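Local coordinates for response regulator receiver protein (Sinorhizobium medicae, PDB 2RDM), which probably acts as a two-component signalling receiver domain that takes up a phosphoryl group on an aspartate, though its particular pathway is not established, at residues A[81-86]-A[115-120]; A[11-16]-A[59-64]. The protein carries 1 engineered substitution. All coordinates share one frame; numbering follows the deposited sequence.

Contact 1 of 2, residues A[81-86]-A[115-120]; sequences PIVYIS and TAVSQL
P81 and L120 meet by way of the pyrrolidine ring, whose CB lies 3.8 Å from L120 CB while CG leans toward the L120 carbonyl. The one aromatic ring of the two segments, Y84, belongs to the other side of the strand: I82 CG2 sits 3.6 Å above one face of the Y84 ring, offset toward its rim, and the rings of W67 and W93 meet Y84 at inclined planes. Facing the helix instead is V83. With CG1 anti to the backbone N (chi1 -180°), its CG2 is anti to the carbonyl carbon and is the methyl that makes the contact. It touches three helix side chains: V83 CG2 lies 3.8 Å from L120 CD1, 4.0 Å from V117 CG2 and 4.1 Å from A116 CB. The V83 and V117 side chains cross at about a right angle, whereas V83 and L120 meet at a slant. This is the packing of the last helix, 110-122, against an inner strand of the CheY-like receiver fold, a parallel sheet of order 2-1-3-4-5 with helices on both sides. Strand 82-86 and helix 115-120 run antiparallel at 161°, their axes 8.7 Å apart. L120 has CG anti to its carbonyl carbon (chi1 -66°), and its CD1, 3.5 Å from I82 O, is the same methyl that meets V83. No hydrogen bond joins the two segments; backbone bonds tie the strand to V54 and T56 on one flank and to I102 on the other. V117 also packs on V55 and F30, while T115 and A116 pack on S118 and N122 of a neighbouring subunit.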
ATOM      1  N   PRO A  81     -15.411  -0.638   7.667  1.00 31.62           N
ATOM      2  CA  PRO A  81     -15.403  -0.531   6.215  1.00 25.50           C
ATOM      3  C   PRO A  81     -16.455   0.470   5.717  1.00 25.52           C
ATOM      4  O   PRO A  81     -17.620   0.384   6.089  1.00 26.40           O
ATOM      5  CB  PRO A  81     -15.763  -1.943   5.769  1.00 31.05           C
ATOM      6  CG  PRO A  81     -15.167  -2.808   6.856  1.00 31.09           C
ATOM      7  CD  PRO A  81     -15.507  -2.045   8.106  1.00 28.79           C
ATOM      8  N   ILE A  82     -16.029   1.420   4.901  1.00 23.96           N
ATOM      9  CA  ILE A  82     -16.950   2.452   4.427  1.00 24.05           C
ATOM     10  C   ILE A  82     -16.807   2.522   2.911  1.00 23.83           C
ATOM     11  O   ILE A  82     -15.701   2.745   2.418  1.00 24.09           O
ATOM     12  CB  ILE A  82     -16.626   3.835   5.035  1.00 30.49           C
ATOM     13  CG1 ILE A  82     -16.763   3.831   6.564  1.00 29.47           C
ATOM     14  CG2 ILE A  82     -17.478   4.945   4.380  1.00 27.84           C
ATOM     15  CD1 ILE A  82     -18.176   3.705   7.092  1.00 25.60           C
ATOM     16  N   VAL A  83     -17.904   2.268   2.198  1.00 25.62           N
ATOM     17  CA  VAL A  83     -17.967   2.469   0.750  1.00 23.84           C
ATOM     18  C   VAL A  83     -19.051   3.497   0.471  1.00 24.23           C
ATOM     19  O   VAL A  83     -20.219   3.274   0.801  1.00 27.60           O
ATOM     20  CB  VAL A  83     -18.299   1.172  -0.026  1.00 24.51           C
ATOM     21  CG1 VAL A  83     -18.352   1.433  -1.541  1.00 24.69           C
ATOM     22  CG2 VAL A  83     -17.260   0.058   0.264  1.00 27.01           C
ATOM     23  N   TYR A  84     -18.673   4.584  -0.188  1.00 26.11           N
ATOM     24  CA  TYR A  84     -19.641   5.587  -0.625  1.00 27.11           C
ATOM     25  C   TYR A  84     -20.093   5.302  -2.042  1.00 29.27           C
ATOM     26  O   TYR A  84     -19.301   4.867  -2.875  1.00 27.93           O
ATOM     27  CB  TYR A  84     -19.023   6.976  -0.607  1.00 27.57           C
ATOM     28  CG  TYR A  84     -18.426   7.446   0.714  1.00 28.42           C
ATOM     29  CD1 TYR A  84     -19.242   7.906   1.754  1.00 29.20           C
ATOM     30  CD2 TYR A  84     -17.042   7.444   0.910  1.00 28.58           C
ATOM     31  CE1 TYR A  84     -18.692   8.360   2.944  1.00 32.64           C
ATOM     32  CE2 TYR A  84     -16.477   7.897   2.101  1.00 25.30           C
ATOM     33  CZ  TYR A  84     -17.307   8.323   3.122  1.00 21.03           C
ATOM     34  OH  TYR A  84     -16.760   8.807   4.262  1.00 25.08           O
ATOM     35  N   ILE A  85     -21.357   5.606  -2.341  0.50 26.78           N
ATOM     36  CA  ILE A  85     -21.921   5.401  -3.676  0.50 29.71           C
ATOM     37  C   ILE A  85     -22.486   6.731  -4.168  0.50 25.66           C
ATOM     38  O   ILE A  85     -23.433   7.242  -3.577  0.50 18.66           O
ATOM     39  CB  ILE A  85     -23.069   4.353  -3.665  0.50 33.97           C
ATOM     40  CG1 ILE A  85     -22.617   3.001  -3.094  0.50 30.70           C
ATOM     41  CG2 ILE A  85     -23.702   4.207  -5.048  0.50 37.08           C
ATOM     42  CD1 ILE A  85     -21.426   2.367  -3.742  0.50 31.91           C
ATOM     43  N   SER A  86     -21.933   7.194  -5.268  1.00 33.41           N
ATOM     44  CA  SER A  86     -22.325   8.476  -5.765  1.00 38.06           C
ATOM     45  C   SER A  86     -22.657   8.529  -7.197  1.00 43.28           C
ATOM     46  O   SER A  86     -22.162   7.787  -7.971  1.00 43.86           O
ATOM     47  CB  SER A  86     -21.295   9.501  -5.453  1.00 42.28           C
ATOM     48  OG  SER A  86     -20.321   9.477  -6.430  1.00 56.32           O
ATOM     49  N   THR A 115     -15.873  -6.370  -4.618  1.00 27.71           N
ATOM     50  CA  THR A 115     -14.437  -6.247  -4.401  1.00 25.05           C
ATOM     51  C   THR A 115     -14.124  -5.160  -3.374  1.00 28.78           C
ATOM     52  O   THR A 115     -13.356  -5.391  -2.469  1.00 25.29           O
ATOM     53  CB  THR A 115     -13.679  -5.990  -5.734  1.00 24.27           C
ATOM     54  OG1 THR A 115     -13.897  -7.107  -6.610  1.00 28.32           O
ATOM     55  CG2 THR A 115     -12.196  -5.849  -5.475  1.00 30.77           C
ATOM     56  N   ALA A 116     -14.757  -3.993  -3.496  1.00 21.32           N
ATOM     57  CA  ALA A 116     -14.546  -2.903  -2.556  1.00 24.79           C
ATOM     58  C   ALA A 116     -14.918  -3.311  -1.138  1.00 28.71           C
ATOM     59  O   ALA A 116     -14.133  -3.121  -0.210  1.00 26.53           O
ATOM     60  CB  ALA A 116     -15.362  -1.672  -2.976  1.00 24.41           C
ATOM     61  N   VAL A 117     -16.094  -3.905  -0.983  1.00 29.29           N
ATOM     62  CA  VAL A 117     -16.600  -4.276   0.344  1.00 25.61           C
ATOM     63  C   VAL A 117     -15.680  -5.337   0.964  1.00 23.32           C
ATOM     64  O   VAL A 117     -15.229  -5.170   2.101  1.00 27.04           O
ATOM     65  CB  VAL A 117     -18.085  -4.753   0.274  1.00 27.56           C
ATOM     66  CG1 VAL A 117     -18.548  -5.373   1.574  1.00 26.81           C
ATOM     67  CG2 VAL A 117     -18.999  -3.564  -0.046  1.00 24.75           C
ATOM     68  N   SER A 118     -15.370  -6.371   0.186  1.00 24.30           N
ATOM     69  CA  SER A 118     -14.559  -7.525   0.671  1.00 25.16           C
ATOM     70  C   SER A 118     -13.136  -7.126   1.037  1.00 25.54           C
ATOM     71  O   SER A 118     -12.591  -7.567   2.063  1.00 28.47           O
ATOM     72  CB  SER A 118     -14.515  -8.618  -0.408  1.00 27.26           C
ATOM     73  OG  SER A 118     -15.818  -9.006  -0.816  1.00 28.01           O
ATOM     74  N   GLN A 119     -12.520  -6.298   0.189  1.00 26.21           N
ATOM     75  CA  GLN A 119     -11.173  -5.791   0.425  1.00 27.48           C
ATOM     76  C   GLN A 119     -11.085  -4.990   1.732  1.00 27.98           C
ATOM     77  O   GLN A 119     -10.143  -5.139   2.496  1.00 28.90           O
ATOM     78  CB  GLN A 119     -10.758  -4.912  -0.765  1.00 25.55           C
ATOM     79  CG  GLN A 119      -9.407  -4.303  -0.687  1.00 36.32           C
ATOM     80  CD  GLN A 119      -9.171  -3.384  -1.868  1.00 46.30           C
ATOM     81  OE1 GLN A 119      -9.489  -3.735  -3.011  1.00 37.29           O
ATOM     82  NE2 GLN A 119      -8.636  -2.202  -1.600  1.00 45.59           N
ATOM     83  N   LEU A 120     -12.073  -4.139   1.987  1.00 28.79           N
ATOM     84  CA  LEU A 120     -12.076  -3.341   3.210  1.00 28.42           C
ATOM     85  C   LEU A 120     -12.352  -4.164   4.464  1.00 26.99           C
ATOM     86  O   LEU A 120     -11.776  -3.890   5.506  1.00 30.93           O
ATOM     87  CB  LEU A 120     -13.067  -2.195   3.101  1.00 25.18           C
ATOM     88  CG  LEU A 120     -12.699  -1.153   2.037  1.00 25.32           C
ATOM     89  CD1 LEU A 120     -13.808  -0.103   1.955  1.00 25.64           C
ATOM     90  CD2 LEU A 120     -11.346  -0.517   2.296  1.00 27.11           C
TER

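Contact 2 of 2, residues A[11-16]-A[59-64]; sequences ADDEAI and RFCQPP
At the C-terminal end of the parallel sheet of this receiver domain, D13, in the loop after strand 7-11, faces F60 and C61 in the loop that follows the predicted phosphoacceptor D57. The F60 ring comes in edge-on. Its CE1 lies 3.6 Å from A11 O and its CZ 3.7 Å from A11 CB, with A11 C in the ring plane; D12 N and D13 CG also lie near that plane, at the rim. F60 CG is anti to its carbonyl carbon (chi1 -64°); CE1 and CZ are the ring atoms at A11. D13 turns its carboxylate to the C61 backbone and thiol. D13 OD2 stands 3.2 Å from C61 N, but the angle is too poor for a hydrogen bond, and D13 OD1 is 3.4 Å from C61 SG. A water does the bridging: it donates to D13 OD1 at 2.6 Å and accepts a weak bond from C61 N at 3.4 Å. An alanine in place of D13 would probably cost this water the carboxylate it donates to and open a gap beside the C61 thiol and F60 CA. The D13 backbone is held independently, its N bonding to D57 OD2. Next to it, D12 OD1 accepts from E14 N at 3.1 Å, an Asx turn that shapes the chain just before helix 15-27, where E14 is the N-cap. D12 OD2 comes close to D57 OD1, and R59 O faces D13 OD2 at 4.0 Å. An acidic pair after the first strand, the aspartate D57 and the carbonyl two residues beyond it are consistent with the magnesium and phosphorylation site of CheY-like response regulators.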
ATOM      1  N   ALA A  11     -27.449   2.061   2.637  1.00 30.71           N
ATOM      2  CA  ALA A  11     -28.314   3.237   2.683  1.00 28.09           C
ATOM      3  C   ALA A  11     -28.420   3.869   1.304  1.00 30.07           C
ATOM      4  O   ALA A  11     -27.462   4.486   0.830  1.00 31.14           O
ATOM      5  CB  ALA A  11     -27.785   4.266   3.713  1.00 28.25           C
ATOM      6  N   ASP A  12     -29.566   3.683   0.657  1.00 30.18           N
ATOM      7  CA  ASP A  12     -29.800   4.229  -0.683  1.00 36.47           C
ATOM      8  C   ASP A  12     -31.260   4.624  -0.846  1.00 40.70           C
ATOM      9  O   ASP A  12     -32.154   3.872  -0.465  1.00 41.23           O
ATOM     10  CB  ASP A  12     -29.373   3.243  -1.799  1.00 37.66           C
ATOM     11  CG  ASP A  12     -29.329   3.897  -3.195  1.00 46.52           C
ATOM     12  OD1 ASP A  12     -30.345   4.450  -3.672  1.00 53.78           O
ATOM     13  OD2 ASP A  12     -28.266   3.862  -3.836  1.00 49.34           O
ATOM     14  N   ASP A  13     -31.454   5.802  -1.444  1.00 50.90           N
ATOM     15  CA  ASP A  13     -32.752   6.457  -1.673  1.00 59.37           C
ATOM     16  C   ASP A  13     -33.729   5.709  -2.571  1.00 64.81           C
ATOM     17  O   ASP A  13     -34.867   5.445  -2.174  1.00 65.95           O
ATOM     18  CB  ASP A  13     -32.518   7.832  -2.312  1.00 63.45           C
ATOM     19  CG  ASP A  13     -32.967   8.980  -1.438  1.00 69.63           C
ATOM     20  OD1 ASP A  13     -33.784   8.765  -0.518  1.00 77.04           O
ATOM     21  OD2 ASP A  13     -32.514  10.114  -1.695  1.00 73.22           O
ATOM     22  N   GLU A  14     -33.299   5.414  -3.797  1.00 67.13           N
ATOM     23  CA  GLU A  14     -34.217   4.898  -4.813  1.00 72.16           C
ATOM     24  C   GLU A  14     -34.422   3.385  -4.772  1.00 69.93           C
ATOM     25  O   GLU A  14     -33.492   2.624  -4.483  1.00 66.24           O
ATOM     26  CB  GLU A  14     -33.840   5.380  -6.220  1.00 72.64           C
ATOM     27  CG  GLU A  14     -32.371   5.279  -6.583  1.00 76.74           C
ATOM     28  CD  GLU A  14     -32.091   5.800  -7.984  1.00 81.40           C
ATOM     29  OE1 GLU A  14     -32.788   5.370  -8.930  1.00 88.80           O
ATOM     30  OE2 GLU A  14     -31.170   6.633  -8.142  1.00 87.16           O
ATOM     31  N   ALA A  15     -35.657   2.982  -5.072  1.00 70.71           N
ATOM     32  CA  ALA A  15     -36.112   1.592  -4.986  1.00 70.99           C
ATOM     33  C   ALA A  15     -35.375   0.632  -5.915  1.00 71.61           C
ATOM     34  O   ALA A  15     -34.978  -0.456  -5.482  1.00 70.95           O
ATOM     35  CB  ALA A  15     -37.624   1.513  -5.219  1.00 70.36           C
ATOM     36  N   ILE A  16     -35.195   1.037  -7.176  1.00 70.54           N
ATOM     37  CA  ILE A  16     -34.498   0.209  -8.173  1.00 69.39           C
ATOM     38  C   ILE A  16     -33.060  -0.139  -7.748  1.00 66.76           C
ATOM     39  O   ILE A  16     -32.653  -1.296  -7.831  1.00 64.69           O
ATOM     40  CB  ILE A  16     -34.542   0.811  -9.622  1.00 70.97           C
ATOM     41  CG1 ILE A  16     -34.037   2.263  -9.662  1.00 73.42           C
ATOM     42  CG2 ILE A  16     -35.957   0.711 -10.200  1.00 70.95           C
ATOM     43  CD1 ILE A  16     -33.315   2.640 -10.962  1.00 74.12           C
ATOM     44  N   ARG A  59     -25.848  11.674  -1.181  1.00 40.47           N
ATOM     45  CA  ARG A  59     -27.002  12.553  -1.033  1.00 47.32           C
ATOM     46  C   ARG A  59     -28.269  11.753  -0.762  1.00 42.97           C
ATOM     47  O   ARG A  59     -28.545  10.762  -1.434  1.00 45.54           O
ATOM     48  CB  ARG A  59     -27.199  13.410  -2.291  1.00 49.13           C
ATOM     49  CG  ARG A  59     -25.976  14.184  -2.748  1.00 59.43           C
ATOM     50  CD  ARG A  59     -26.217  14.806  -4.119  1.00 62.04           C
ATOM     51  NE  ARG A  59     -24.984  15.290  -4.743  1.00 77.65           N
ATOM     52  CZ  ARG A  59     -24.622  16.570  -4.820  1.00 85.38           C
ATOM     53  NH1 ARG A  59     -25.394  17.527  -4.314  1.00 88.08           N
ATOM     54  NH2 ARG A  59     -23.480  16.899  -5.411  1.00 88.07           N
ATOM     55  N   PHE A  60     -29.037  12.190   0.230  1.00 39.74           N
ATOM     56  CA  PHE A  60     -30.371  11.665   0.456  1.00 37.94           C
ATOM     57  C   PHE A  60     -31.367  12.792   0.203  1.00 43.93           C
ATOM     58  O   PHE A  60     -30.954  13.893  -0.162  1.00 44.49           O
ATOM     59  CB  PHE A  60     -30.476  11.103   1.865  1.00 35.03           C
ATOM     60  CG  PHE A  60     -29.562   9.919   2.102  1.00 36.23           C
ATOM     61  CD1 PHE A  60     -29.900   8.660   1.604  1.00 35.29           C
ATOM     62  CD2 PHE A  60     -28.358  10.074   2.785  1.00 36.94           C
ATOM     63  CE1 PHE A  60     -29.059   7.562   1.806  1.00 40.18           C
ATOM     64  CE2 PHE A  60     -27.508   8.978   2.990  1.00 32.04           C
ATOM     65  CZ  PHE A  60     -27.861   7.731   2.500  1.00 32.13           C
ATOM     66  N   CYS A  61     -32.664  12.519   0.365  1.00 47.84           N
ATOM     67  CA  CYS A  61     -33.699  13.544   0.146  1.00 53.36           C
ATOM     68  C   CYS A  61     -33.489  14.725   1.089  1.00 53.10           C
ATOM     69  O   CYS A  61     -33.598  15.884   0.678  1.00 53.57           O
ATOM     70  CB  CYS A  61     -35.106  12.966   0.330  1.00 55.00           C
ATOM     71  SG  CYS A  61     -35.540  11.657  -0.836  1.00 68.26           S
ATOM     72  N   GLN A  62     -33.162  14.400   2.341  1.00 51.22           N
ATOM     73  CA  GLN A  62     -32.905  15.392   3.380  0.50 52.43           C
ATOM     74  C   GLN A  62     -31.611  15.055   4.129  1.00 53.63           C
ATOM     75  O   GLN A  62     -31.184  13.892   4.132  1.00 47.49           O
ATOM     76  CB  GLN A  62     -34.086  15.447   4.361  0.50 54.13           C
ATOM     77  CG  GLN A  62     -35.363  16.094   3.807  0.50 54.42           C
ATOM     78  CD  GLN A  62     -35.176  17.552   3.421  0.50 52.15           C
ATOM     79  OE1 GLN A  62     -34.587  18.335   4.166  0.50 54.22           O
ATOM     80  NE2 GLN A  62     -35.683  17.924   2.251  0.50 48.07           N
ATOM     81  N   PRO A  63     -30.959  16.075   4.752  1.00 54.08           N
ATOM     82  CA  PRO A  63     -29.851  15.779   5.679  1.00 52.22           C
ATOM     83  C   PRO A  63     -30.309  14.885   6.837  1.00 46.36           C
ATOM     84  O   PRO A  63     -31.490  14.893   7.160  1.00 51.46           O
ATOM     85  CB  PRO A  63     -29.465  17.165   6.213  1.00 54.94           C
ATOM     86  CG  PRO A  63     -29.866  18.104   5.132  1.00 58.32           C
ATOM     87  CD  PRO A  63     -31.140  17.536   4.587  1.00 56.60           C
ATOM     88  N   PRO A  64     -29.395  14.120   7.469  1.00 41.95           N
ATOM     89  CA  PRO A  64     -27.934  14.017   7.302  1.00 40.59           C
ATOM     90  C   PRO A  64     -27.490  13.289   6.034  1.00 36.20           C
ATOM     91  O   PRO A  64     -28.147  12.339   5.601  1.00 39.34           O
ATOM     92  CB  PRO A  64     -27.479  13.248   8.553  1.00 39.15           C
ATOM     93  CG  PRO A  64     -28.669  12.512   9.008  1.00 43.61           C
ATOM     94  CD  PRO A  64     -29.891  13.231   8.535  1.00 40.56           C
TER
HETATM   95  O   HOH W   1     -33.592   9.644   1.898  1.00 50.23           O

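Contact 1 is buried core packing and contact 2 is a partly buried meeting of two loops; they lie on opposite sides of the chain's centre, about 18 Å apart between centres. No element is common to both, yet one strand stands between them: 53-57 bonds to A11 on one flank and to P81 and V83 on the other. Contact 1 joins strand to helix mainly through aliphatic groups, with no hydrogen bond between the segments. Contact 2, at the rim of the probable phosphorylation site, combines a ring edge with a carboxylate, a thiol and a bridging water. The helix of contact 1 also adjoins neighbouring subunits, whereas no other chain of the assembly touches the segments of contact 2.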